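Local coordinates for protein REP-associated tyrosine transposase (Escherichia coli, PDB 4ER8) that binds REP hairpins, cleaves the mosaic elements containing them both upstream and downstream of the REP sequence, and catalyses their recombination, at residues Q26-Q31 / N92-R97; I40-D45 / K81-H86. All coordinates share one frame; numbering follows the deposited sequence.

Interaction 1 (Q26-Q31 / N92-R97); sequences QLLTTQ and NIWQPR. With nucleotides of chain B.
The loop that leads into strand 99-102 of this HUH-type transposase packs its start on the short helix 27-30 and reads DNA with its far half. Two methyl contacts join the segments: L27 CD2 lies 4.0 Å from I93 CD1, the two side chains crossing at about a right angle, and L28 CD2 approaches W94 CH2 at 3.8 Å, the two side chains crossing obliquely. CG of L28 stands beside the backbone N (chi1 -66°), and the side chain's end comes closer to the tryptophan than its first bond would suggest. I93 CG1 lies over one face of the same indole, near its rim, while W94 NE1 is hydrogen-bonded to K81 O.

Q95 uses both ends of its amide on DG4 of chain B: NE2 donates to N3 at 3.0 Å with an angle of 170°, and OE1 accepts from N2 at 3.1 Å. The chain beyond CG is extended, and its CD passes 3.5 Å from C2 of DA3 of chain B. R97 NE donates to OP2 of DC31 of chain B at 2.8 Å (156°), with NH2 adding a weak bond to the same oxygen at the guanidinium edge; C6 of that cytosine sits over one face, 3.7 Å above the plane. A leucine here would probably leave the DC31 phosphate without its charged donor and the C5-C6 edge of the cytosine without the guanidinium face beside it. The paired donor and acceptor of Q95 match a guanine minor-groove edge, implying base recognition there, whereas R97 combines phosphate binding with a face turned to the C5-C6 edge of the cytosine.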
loop_
_atom_site.group_PDB
_atom_site.type_symbol
_atom_site.label_atom_id
_atom_site.label_comp_id
_atom_site.label_asym_id
_atom_site.label_seq_id
_atom_site.Cartn_x
_atom_site.Cartn_y
_atom_site.Cartn_z
ATOM N N GLN A 26 13.108 9.316 1.995
ATOM C CA GLN A 26 12.082 9.873 1.077
ATOM C C GLN A 26 12.212 9.209 -0.249
ATOM O O GLN A 26 11.712 9.692 -1.282
ATOM C CB GLN A 26 12.241 11.359 0.862
ATOM C CG GLN A 26 12.110 12.178 2.119
ATOM C CD GLN A 26 11.709 13.585 1.803
ATOM O OE1 GLN A 26 11.738 14.460 2.673
ATOM N NE2 GLN A 26 11.293 13.815 0.545
ATOM N N LEU A 27 12.897 8.080 -0.190
ATOM C CA LEU A 27 13.150 7.256 -1.302
ATOM C C LEU A 27 11.899 6.803 -2.086
ATOM O O LEU A 27 11.951 6.712 -3.300
ATOM C CB LEU A 27 13.953 6.072 -0.797
ATOM C CG LEU A 27 14.344 5.089 -1.888
ATOM C CD1 LEU A 27 15.692 5.493 -2.545
ATOM C CD2 LEU A 27 14.410 3.737 -1.290
ATOM N N LEU A 28 10.780 6.491 -1.432
ATOM C CA LEU A 28 9.633 5.939 -2.176
ATOM C C LEU A 28 8.995 7.056 -3.010
ATOM O O LEU A 28 8.289 6.839 -4.004
ATOM C CB LEU A 28 8.610 5.269 -1.254
ATOM C CG LEU A 28 8.991 4.003 -0.481
ATOM C CD1 LEU A 28 7.764 3.350 0.155
ATOM C CD2 LEU A 28 9.713 3.021 -1.382
ATOM N N THR A 29 9.299 8.270 -2.595
ATOM C CA THR A 29 8.760 9.427 -3.216
ATOM C C THR A 29 9.712 9.894 -4.326
ATOM O O THR A 29 9.342 9.887 -5.511
ATOM C CB THR A 29 8.444 10.437 -2.128
ATOM O OG1 THR A 29 7.021 10.571 -2.078
ATOM C CG2 THR A 29 9.115 11.803 -2.360
ATOM N N THR A 30 10.943 10.232 -3.935
ATOM C CA THR A 30 12.005 10.627 -4.850
ATOM C C THR A 30 12.070 9.656 -6.040
ATOM O O THR A 30 11.983 10.077 -7.201
ATOM C CB THR A 30 13.341 10.736 -4.068
ATOM O OG1 THR A 30 13.226 11.797 -3.099
ATOM C CG2 THR A 30 14.541 10.998 -4.988
ATOM N N GLN A 31 12.145 8.359 -5.758
ATOM C CA GLN A 31 12.172 7.366 -6.818
ATOM C C GLN A 31 10.805 6.795 -7.099
ATOM O O GLN A 31 10.657 5.614 -7.445
ATOM C CB GLN A 31 13.143 6.250 -6.478
ATOM C CG GLN A 31 14.591 6.696 -6.431
ATOM C CD GLN A 31 14.982 7.506 -7.654
ATOM O OE1 GLN A 31 15.616 8.555 -7.520
ATOM N NE2 GLN A 31 14.588 7.039 -8.854
ATOM N N ASN A 92 19.181 -3.528 1.753
ATOM C CA ASN A 92 18.520 -3.619 3.059
ATOM C C ASN A 92 17.657 -2.394 3.430
ATOM O O ASN A 92 17.690 -1.899 4.555
ATOM C CB ASN A 92 19.565 -3.875 4.154
ATOM C CG ASN A 92 18.939 -4.014 5.531
ATOM O OD1 ASN A 92 17.834 -4.563 5.671
ATOM N ND2 ASN A 92 19.629 -3.499 6.562
ATOM N N ILE A 93 16.873 -1.912 2.482
ATOM C CA ILE A 93 16.029 -0.748 2.746
ATOM C C ILE A 93 14.686 -1.062 3.418
ATOM O O ILE A 93 14.165 -0.226 4.140
ATOM C CB ILE A 93 15.760 0.034 1.451
ATOM C CG1 ILE A 93 14.994 -0.848 0.435
ATOM C CG2 ILE A 93 17.086 0.588 0.910
ATOM C CD1 ILE A 93 14.797 -0.230 -0.954
ATOM N N TRP A 94 14.143 -2.255 3.164
ATOM C CA TRP A 94 12.794 -2.641 3.596
ATOM C C TRP A 94 12.673 -3.061 5.043
ATOM O O TRP A 94 13.491 -3.823 5.515
ATOM C CB TRP A 94 12.331 -3.828 2.743
ATOM C CG TRP A 94 12.177 -3.435 1.292
ATOM C CD1 TRP A 94 12.924 -3.876 0.224
ATOM C CD2 TRP A 94 11.248 -2.476 0.762
ATOM N NE1 TRP A 94 12.505 -3.248 -0.937
ATOM C CE2 TRP A 94 11.475 -2.394 -0.633
ATOM C CE3 TRP A 94 10.239 -1.687 1.332
ATOM C CZ2 TRP A 94 10.727 -1.560 -1.468
ATOM C CZ3 TRP A 94 9.486 -0.854 0.504
ATOM C CH2 TRP A 94 9.740 -0.794 -0.882
ATOM N N GLN A 95 11.629 -2.635 5.745
ATOM C CA GLN A 95 11.233 -3.434 6.908
ATOM C C GLN A 95 10.892 -4.861 6.419
ATOM O O GLN A 95 10.139 -5.048 5.470
ATOM C CB GLN A 95 10.099 -2.819 7.741
ATOM C CG GLN A 95 9.346 -3.850 8.585
ATOM C CD GLN A 95 8.541 -3.262 9.703
ATOM O OE1 GLN A 95 8.076 -2.133 9.625
ATOM N NE2 GLN A 95 8.358 -4.021 10.760
ATOM N N PRO A 96 11.527 -5.870 7.013
ATOM C CA PRO A 96 11.276 -7.232 6.587
ATOM C C PRO A 96 9.785 -7.560 6.585
ATOM O O PRO A 96 8.998 -6.989 7.356
ATOM C CB PRO A 96 11.994 -8.056 7.682
ATOM C CG PRO A 96 13.201 -7.208 8.010
ATOM C CD PRO A 96 12.595 -5.801 8.032
ATOM N N ARG A 97 9.430 -8.511 5.729
ATOM C CA ARG A 97 8.056 -8.879 5.454
ATOM C C ARG A 97 7.155 -7.636 5.380
ATOM O O ARG A 97 7.557 -6.630 4.794
ATOM C CB ARG A 97 7.609 -9.939 6.439
ATOM C CG ARG A 97 8.687 -11.006 6.649
ATOM C CD ARG A 97 8.279 -12.038 7.681
ATOM N NE ARG A 97 7.101 -12.786 7.260
ATOM C CZ ARG A 97 6.514 -13.749 7.959
ATOM N NH1 ARG A 97 7.016 -14.120 9.124
ATOM N NH2 ARG A 97 5.443 -14.371 7.474
ATOM P P DA B 3 2.436 -10.653 15.925
ATOM O OP1 DA B 3 3.476 -11.481 15.311
ATOM O OP2 DA B 3 2.146 -11.005 17.319
ATOM O "O5'" DA B 3 2.582 -9.065 15.852
ATOM C "C5'" DA B 3 2.799 -8.382 14.638
ATOM C "C4'" DA B 3 4.265 -8.560 14.213
ATOM O "O4'" DA B 3 4.489 -7.923 12.937
ATOM C "C3'" DA B 3 5.331 -8.019 15.132
ATOM O "O3'" DA B 3 6.446 -8.789 14.918
ATOM C "C2'" DA B 3 5.544 -6.620 14.568
ATOM C "C1'" DA B 3 5.437 -6.899 13.064
ATOM N N9 DA B 3 4.918 -5.867 12.162
ATOM C C8 DA B 3 3.946 -4.932 12.396
ATOM N N7 DA B 3 3.696 -4.172 11.357
ATOM C C5 DA B 3 4.568 -4.630 10.379
ATOM C C6 DA B 3 4.807 -4.235 9.040
ATOM N N6 DA B 3 4.161 -3.230 8.378
ATOM N N1 DA B 3 5.729 -4.953 8.370
ATOM C C2 DA B 3 6.357 -5.938 8.994
ATOM N N3 DA B 3 6.231 -6.370 10.239
ATOM C C4 DA B 3 5.305 -5.677 10.868
ATOM P P DC B 31 5.287 -13.736 3.787
ATOM O OP1 DC B 31 3.879 -13.639 3.417
ATOM O OP2 DC B 31 5.887 -12.869 4.786
ATOM O "O5'" DC B 31 5.540 -15.249 4.211
ATOM C "C5'" DC B 31 5.009 -16.390 3.489
ATOM C "C4'" DC B 31 5.254 -17.671 4.291
ATOM O "O4'" DC B 31 6.697 -17.821 4.361
ATOM C "C3'" DC B 31 4.752 -17.656 5.754
ATOM O "O3'" DC B 31 3.869 -18.688 5.803
ATOM C "C2'" DC B 31 5.952 -18.007 6.611
ATOM C "C1'" DC B 31 7.037 -18.363 5.606
ATOM N N1 DC B 31 8.281 -17.678 5.922
ATOM C C2 DC B 31 9.392 -18.417 6.289
ATOM O O2 DC B 31 9.229 -19.648 6.311
ATOM N N3 DC B 31 10.543 -17.743 6.584
ATOM C C4 DC B 31 10.626 -16.397 6.531
ATOM N N4 DC B 31 11.784 -15.720 6.819
ATOM C C5 DC B 31 9.475 -15.647 6.175
ATOM C C6 DC B 31 8.349 -16.309 5.879
ATOM P P DG B 4 7.767 -8.711 15.885
ATOM O OP1 DG B 4 8.435 -10.020 15.729
ATOM O OP2 DG B 4 7.373 -8.155 17.197
ATOM O "O5'" DG B 4 8.768 -7.683 15.198
ATOM C "C5'" DG B 4 9.216 -7.845 13.879
ATOM C "C4'" DG B 4 9.725 -6.500 13.397
ATOM O "O4'" DG B 4 8.594 -5.591 13.462
ATOM C "C3'" DG B 4 10.825 -5.837 14.235
ATOM O "O3'" DG B 4 11.584 -5.033 13.379
ATOM C "C2'" DG B 4 10.041 -4.933 15.187
ATOM C "C1'" DG B 4 8.972 -4.426 14.228
ATOM N N9 DG B 4 7.743 -3.880 14.837
ATOM C C8 DG B 4 7.277 -4.066 16.114
ATOM N N7 DG B 4 6.142 -3.483 16.372
ATOM C C5 DG B 4 5.821 -2.863 15.172
ATOM C C6 DG B 4 4.677 -2.072 14.810
ATOM O O6 DG B 4 3.708 -1.766 15.548
ATOM N N1 DG B 4 4.697 -1.629 13.474
ATOM C C2 DG B 4 5.688 -1.944 12.604
ATOM N N2 DG B 4 5.569 -1.414 11.383
ATOM N N3 DG B 4 6.766 -2.678 12.920
ATOM C C4 DG B 4 6.776 -3.110 14.219
#

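Interaction 2 (I40-D45 / K81-H86); sequences IKVKRD and KKQFTH. With nucleotides of chain B.
This is a helix-helix contact in which helices 32-45 and 73-87 meet through a small patch of side chains, with Q83 as the shared partner. No hydrogen bond crosses between the segments, and they bury 112 Å² in all. V42 CG2 lies 4.0 Å from Q83 CG, an aliphatic touch, while K41 CE passes 3.8 Å from Q83 NE2, the lysine and glutamine crossing at about a right angle. Q83 is bent at chi2 (-69°), which turns its amide away from a straight extension and toward the DNA, where NE2 donates to OP1 of DG14 of chain B at 3.2 Å with an N-H...O angle of 140°, well short of straight. K41 NZ stands 3.7 Å from OP2 of the same phosphate, near enough that its charge would probably add to the attraction.

The other flank of helix 73-87 also faces DNA. K82 NZ donates to N3 of DC27 of chain B at 3.1 Å and is paired with E79 in a salt bridge. T85 OG1 approaches OP1 of DT29 of chain B at 2.6 Å, with K81 O also near this hydroxyl. These phosphate and base contacts come from about one turn of the helix.

Behind this patch, F84 reaches M34, L35 and A38 of helix 32-45 and L27 and L28 of helix 27-30, and V42 also touches E79 and I80 of helix 73-87. Helix 73-87 thus packs against helix 32-45 and supplies most of the DNA contacts described here, with K41 of the neighbouring helix near the same phosphate as Q83; it follows strand 59-65 and precedes the loop to strand 99-102.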
loop_
_atom_site.group_PDB
_atom_site.type_symbol
_atom_site.label_atom_id
_atom_site.label_comp_id
_atom_site.label_asym_id
_atom_site.label_seq_id
_atom_site.Cartn_x
_atom_site.Cartn_y
_atom_site.Cartn_z
ATOM N N ILE A 40 4.519 -2.464 -11.773
ATOM C CA ILE A 40 4.162 -2.788 -13.161
ATOM C C ILE A 40 4.758 -4.124 -13.640
ATOM O O ILE A 40 4.025 -5.006 -14.123
ATOM C CB ILE A 40 4.672 -1.707 -14.129
ATOM C CG1 ILE A 40 4.242 -0.286 -13.709
ATOM C CG2 ILE A 40 4.277 -2.082 -15.565
ATOM C CD1 ILE A 40 2.762 -0.111 -13.593
ATOM N N LYS A 41 6.081 -4.267 -13.496
ATOM C CA LYS A 41 6.781 -5.484 -13.934
ATOM C C LYS A 41 6.177 -6.732 -13.300
ATOM O O LYS A 41 5.966 -7.735 -13.979
ATOM C CB LYS A 41 8.292 -5.391 -13.647
ATOM C CG LYS A 41 9.157 -6.520 -14.266
ATOM C CD LYS A 41 10.071 -5.984 -15.405
ATOM C CE LYS A 41 11.493 -6.645 -15.457
ATOM N NZ LYS A 41 11.573 -8.022 -16.102
ATOM N N VAL A 42 5.887 -6.645 -12.000
ATOM C CA VAL A 42 5.384 -7.784 -11.213
ATOM C C VAL A 42 3.914 -8.071 -11.531
ATOM O O VAL A 42 3.493 -9.238 -11.650
ATOM C CB VAL A 42 5.613 -7.573 -9.663
ATOM C CG1 VAL A 42 5.182 -8.819 -8.853
ATOM C CG2 VAL A 42 7.073 -7.262 -9.374
ATOM N N LYS A 43 3.144 -6.994 -11.684
ATOM C CA LYS A 43 1.716 -7.094 -11.933
ATOM C C LYS A 43 1.482 -7.864 -13.210
ATOM O O LYS A 43 0.628 -8.768 -13.238
ATOM C CB LYS A 43 1.083 -5.709 -12.007
ATOM C CG LYS A 43 -0.425 -5.717 -11.879
ATOM C CD LYS A 43 -0.997 -4.291 -11.912
ATOM C CE LYS A 43 -2.527 -4.270 -11.758
ATOM N NZ LYS A 43 -3.195 -5.275 -12.647
ATOM N N ARG A 44 2.259 -7.515 -14.244
ATOM C CA ARG A 44 2.262 -8.236 -15.536
ATOM C C ARG A 44 2.463 -9.761 -15.367
ATOM O O ARG A 44 1.671 -10.563 -15.885
ATOM C CB ARG A 44 3.323 -7.659 -16.504
ATOM C CG ARG A 44 3.044 -6.206 -17.050
ATOM C CD ARG A 44 4.221 -5.590 -17.900
ATOM N NE ARG A 44 4.742 -6.523 -18.914
ATOM C CZ ARG A 44 5.924 -7.152 -18.852
ATOM N NH1 ARG A 44 6.756 -6.940 -17.828
ATOM N NH2 ARG A 44 6.285 -7.993 -19.827
ATOM N N ASP A 45 3.492 -10.152 -14.609
ATOM C CA ASP A 45 3.864 -11.567 -14.464
ATOM C C ASP A 45 2.935 -12.373 -13.544
ATOM O O ASP A 45 2.765 -13.590 -13.709
ATOM C CB ASP A 45 5.333 -11.665 -14.034
ATOM C CG ASP A 45 6.268 -10.866 -14.972
ATOM O OD1 ASP A 45 6.004 -10.858 -16.204
ATOM O OD2 ASP A 45 7.256 -10.237 -14.494
ATOM N N LYS A 81 9.407 -5.783 -3.824
ATOM C CA LYS A 81 10.472 -5.180 -3.002
ATOM C C LYS A 81 11.767 -5.529 -3.651
ATOM O O LYS A 81 12.702 -4.757 -3.576
ATOM C CB LYS A 81 10.485 -5.721 -1.573
ATOM C CG LYS A 81 9.273 -5.363 -0.743
ATOM C CD LYS A 81 9.118 -6.252 0.473
ATOM C CE LYS A 81 9.325 -5.491 1.731
ATOM N NZ LYS A 81 9.268 -6.404 2.911
ATOM N N LYS A 82 11.820 -6.686 -4.311
ATOM C CA LYS A 82 13.067 -7.091 -4.986
ATOM C C LYS A 82 13.402 -6.181 -6.170
ATOM O O LYS A 82 14.470 -5.567 -6.168
ATOM C CB LYS A 82 13.030 -8.544 -5.421
ATOM C CG LYS A 82 14.363 -9.089 -5.910
ATOM C CD LYS A 82 14.453 -10.617 -5.747
ATOM C CE LYS A 82 13.579 -11.366 -6.740
ATOM N NZ LYS A 82 13.404 -12.827 -6.366
ATOM N N GLN A 83 12.496 -6.068 -7.153
ATOM C CA GLN A 83 12.725 -5.159 -8.293
ATOM C C GLN A 83 13.163 -3.807 -7.813
ATOM O O GLN A 83 14.170 -3.296 -8.240
ATOM C CB GLN A 83 11.490 -4.942 -9.162
ATOM C CG GLN A 83 10.878 -6.179 -9.760
ATOM C CD GLN A 83 11.727 -6.843 -10.832
ATOM O OE1 GLN A 83 11.889 -8.066 -10.805
ATOM N NE2 GLN A 83 12.244 -6.057 -11.793
ATOM N N PHE A 84 12.410 -3.213 -6.913
ATOM C CA PHE A 84 12.746 -1.873 -6.492
ATOM C C PHE A 84 14.091 -1.807 -5.766
ATOM O O PHE A 84 14.829 -0.821 -5.918
ATOM C CB PHE A 84 11.616 -1.255 -5.669
ATOM C CG PHE A 84 11.906 0.133 -5.202
ATOM C CD1 PHE A 84 11.683 1.221 -6.039
ATOM C CD2 PHE A 84 12.417 0.357 -3.925
ATOM C CE1 PHE A 84 11.947 2.536 -5.610
ATOM C CE2 PHE A 84 12.694 1.642 -3.492
ATOM C CZ PHE A 84 12.455 2.741 -4.343
ATOM N N THR A 85 14.416 -2.834 -4.980
ATOM C CA THR A 85 15.731 -2.885 -4.336
ATOM C C THR A 85 16.839 -2.908 -5.408
ATOM O O THR A 85 17.823 -2.155 -5.322
ATOM C CB THR A 85 15.826 -4.055 -3.367
ATOM O OG1 THR A 85 15.063 -3.733 -2.197
ATOM C CG2 THR A 85 17.265 -4.316 -2.953
ATOM N N HIS A 86 16.625 -3.735 -6.439
ATOM C CA HIS A 86 17.519 -3.863 -7.592
ATOM C C HIS A 86 17.690 -2.527 -8.294
ATOM O O HIS A 86 18.811 -2.006 -8.388
ATOM C CB HIS A 86 16.957 -4.901 -8.580
ATOM C CG HIS A 86 17.892 -5.251 -9.698
ATOM N ND1 HIS A 86 19.234 -5.515 -9.496
ATOM C CD2 HIS A 86 17.671 -5.409 -11.030
ATOM C CE1 HIS A 86 19.801 -5.805 -10.656
ATOM N NE2 HIS A 86 18.876 -5.749 -11.602
ATOM P P DT B 29 15.214 -7.144 -0.803
ATOM O OP1 DT B 29 14.348 -6.184 -1.542
ATOM O OP2 DT B 29 16.062 -6.709 0.330
ATOM O "O5'" DT B 29 14.391 -8.476 -0.416
ATOM C "C5'" DT B 29 13.316 -8.826 -1.303
ATOM C "C4'" DT B 29 12.393 -9.870 -0.700
ATOM O "O4'" DT B 29 13.106 -11.098 -0.719
ATOM C "C3'" DT B 29 11.990 -9.654 0.758
ATOM O "O3'" DT B 29 10.554 -9.579 0.850
ATOM C "C2'" DT B 29 12.632 -10.811 1.517
ATOM C "C1'" DT B 29 12.808 -11.845 0.423
ATOM N N1 DT B 29 13.983 -12.732 0.646
ATOM C C2 DT B 29 13.854 -14.063 0.347
ATOM O O2 DT B 29 12.835 -14.529 -0.085
ATOM N N3 DT B 29 14.959 -14.836 0.570
ATOM C C4 DT B 29 16.156 -14.362 1.073
ATOM O O4 DT B 29 17.111 -15.070 1.269
ATOM C C5 DT B 29 16.228 -12.977 1.369
ATOM C C7 DT B 29 17.502 -12.457 1.933
ATOM C C6 DT B 29 15.154 -12.210 1.143
ATOM P P DC B 27 21.641 -16.429 -3.553
ATOM O OP1 DC B 27 23.115 -16.543 -3.459
ATOM O OP2 DC B 27 20.789 -16.537 -2.326
ATOM O "O5'" DC B 27 21.320 -15.040 -4.289
ATOM C "C5'" DC B 27 22.359 -14.156 -4.592
ATOM C "C4'" DC B 27 21.768 -12.882 -5.144
ATOM O "O4'" DC B 27 20.809 -13.223 -6.177
ATOM C "C3'" DC B 27 21.000 -12.057 -4.136
ATOM O "O3'" DC B 27 21.229 -10.786 -4.468
ATOM C "C2'" DC B 27 19.535 -12.263 -4.448
ATOM C "C1'" DC B 27 19.554 -12.670 -5.908
ATOM N N1 DC B 27 18.522 -13.687 -6.157
ATOM C C2 DC B 27 17.277 -13.191 -6.542
ATOM O O2 DC B 27 17.146 -11.954 -6.654
ATOM N N3 DC B 27 16.260 -14.067 -6.795
ATOM C C4 DC B 27 16.451 -15.373 -6.641
ATOM N N4 DC B 27 15.384 -16.140 -6.888
ATOM C C5 DC B 27 17.725 -15.911 -6.246
ATOM C C6 DC B 27 18.730 -15.034 -6.006
ATOM P P DG B 14 14.801 -9.334 -13.087
ATOM O OP1 DG B 14 14.715 -7.859 -12.867
ATOM O OP2 DG B 14 13.997 -10.014 -14.148
ATOM O "O5'" DG B 14 16.364 -9.640 -13.301
ATOM C "C5'" DG B 14 17.456 -9.101 -12.523
ATOM C "C4'" DG B 14 18.811 -9.570 -13.101
ATOM O "O4'" DG B 14 19.052 -11.002 -12.915
ATOM C "C3'" DG B 14 19.040 -9.380 -14.616
ATOM O "O3'" DG B 14 20.443 -9.265 -14.863
ATOM C "C2'" DG B 14 18.531 -10.679 -15.252
ATOM C "C1'" DG B 14 19.045 -11.655 -14.193
ATOM N N9 DG B 14 18.367 -12.954 -14.203
ATOM C C8 DG B 14 17.146 -13.305 -14.759
ATOM N N7 DG B 14 16.872 -14.590 -14.622
ATOM C C5 DG B 14 18.001 -15.100 -13.945
ATOM C C6 DG B 14 18.307 -16.416 -13.500
ATOM O O6 DG B 14 17.602 -17.434 -13.647
ATOM N N1 DG B 14 19.546 -16.526 -12.847
ATOM C C2 DG B 14 20.398 -15.445 -12.664
ATOM N N2 DG B 14 21.573 -15.673 -12.031
ATOM N N3 DG B 14 20.117 -14.198 -13.075
ATOM C C4 DG B 14 18.911 -14.106 -13.690
#

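In the fold
From the N terminus, the chain passes strand 13-19 and reaches helix 27-30, the first side of interaction 1, then directly enters helix 32-45, whose end supplies the first side of interaction 2. Strands 49-55 and 59-65 follow, and helix 73-87 returns to close interaction 2, 36 residues on. The loop 92-97 then closes interaction 1 across 61 residues, so interaction 2 is nested within it. Their centres lie about 13 Å apart, and they meet directly: K81 NZ probably hydrogen-bonds to Q95 O and R97 O. Together they join both early helices to helix 73-87 and the approach to edge strand 99-102, the last two of which carry most of the DNA contacts.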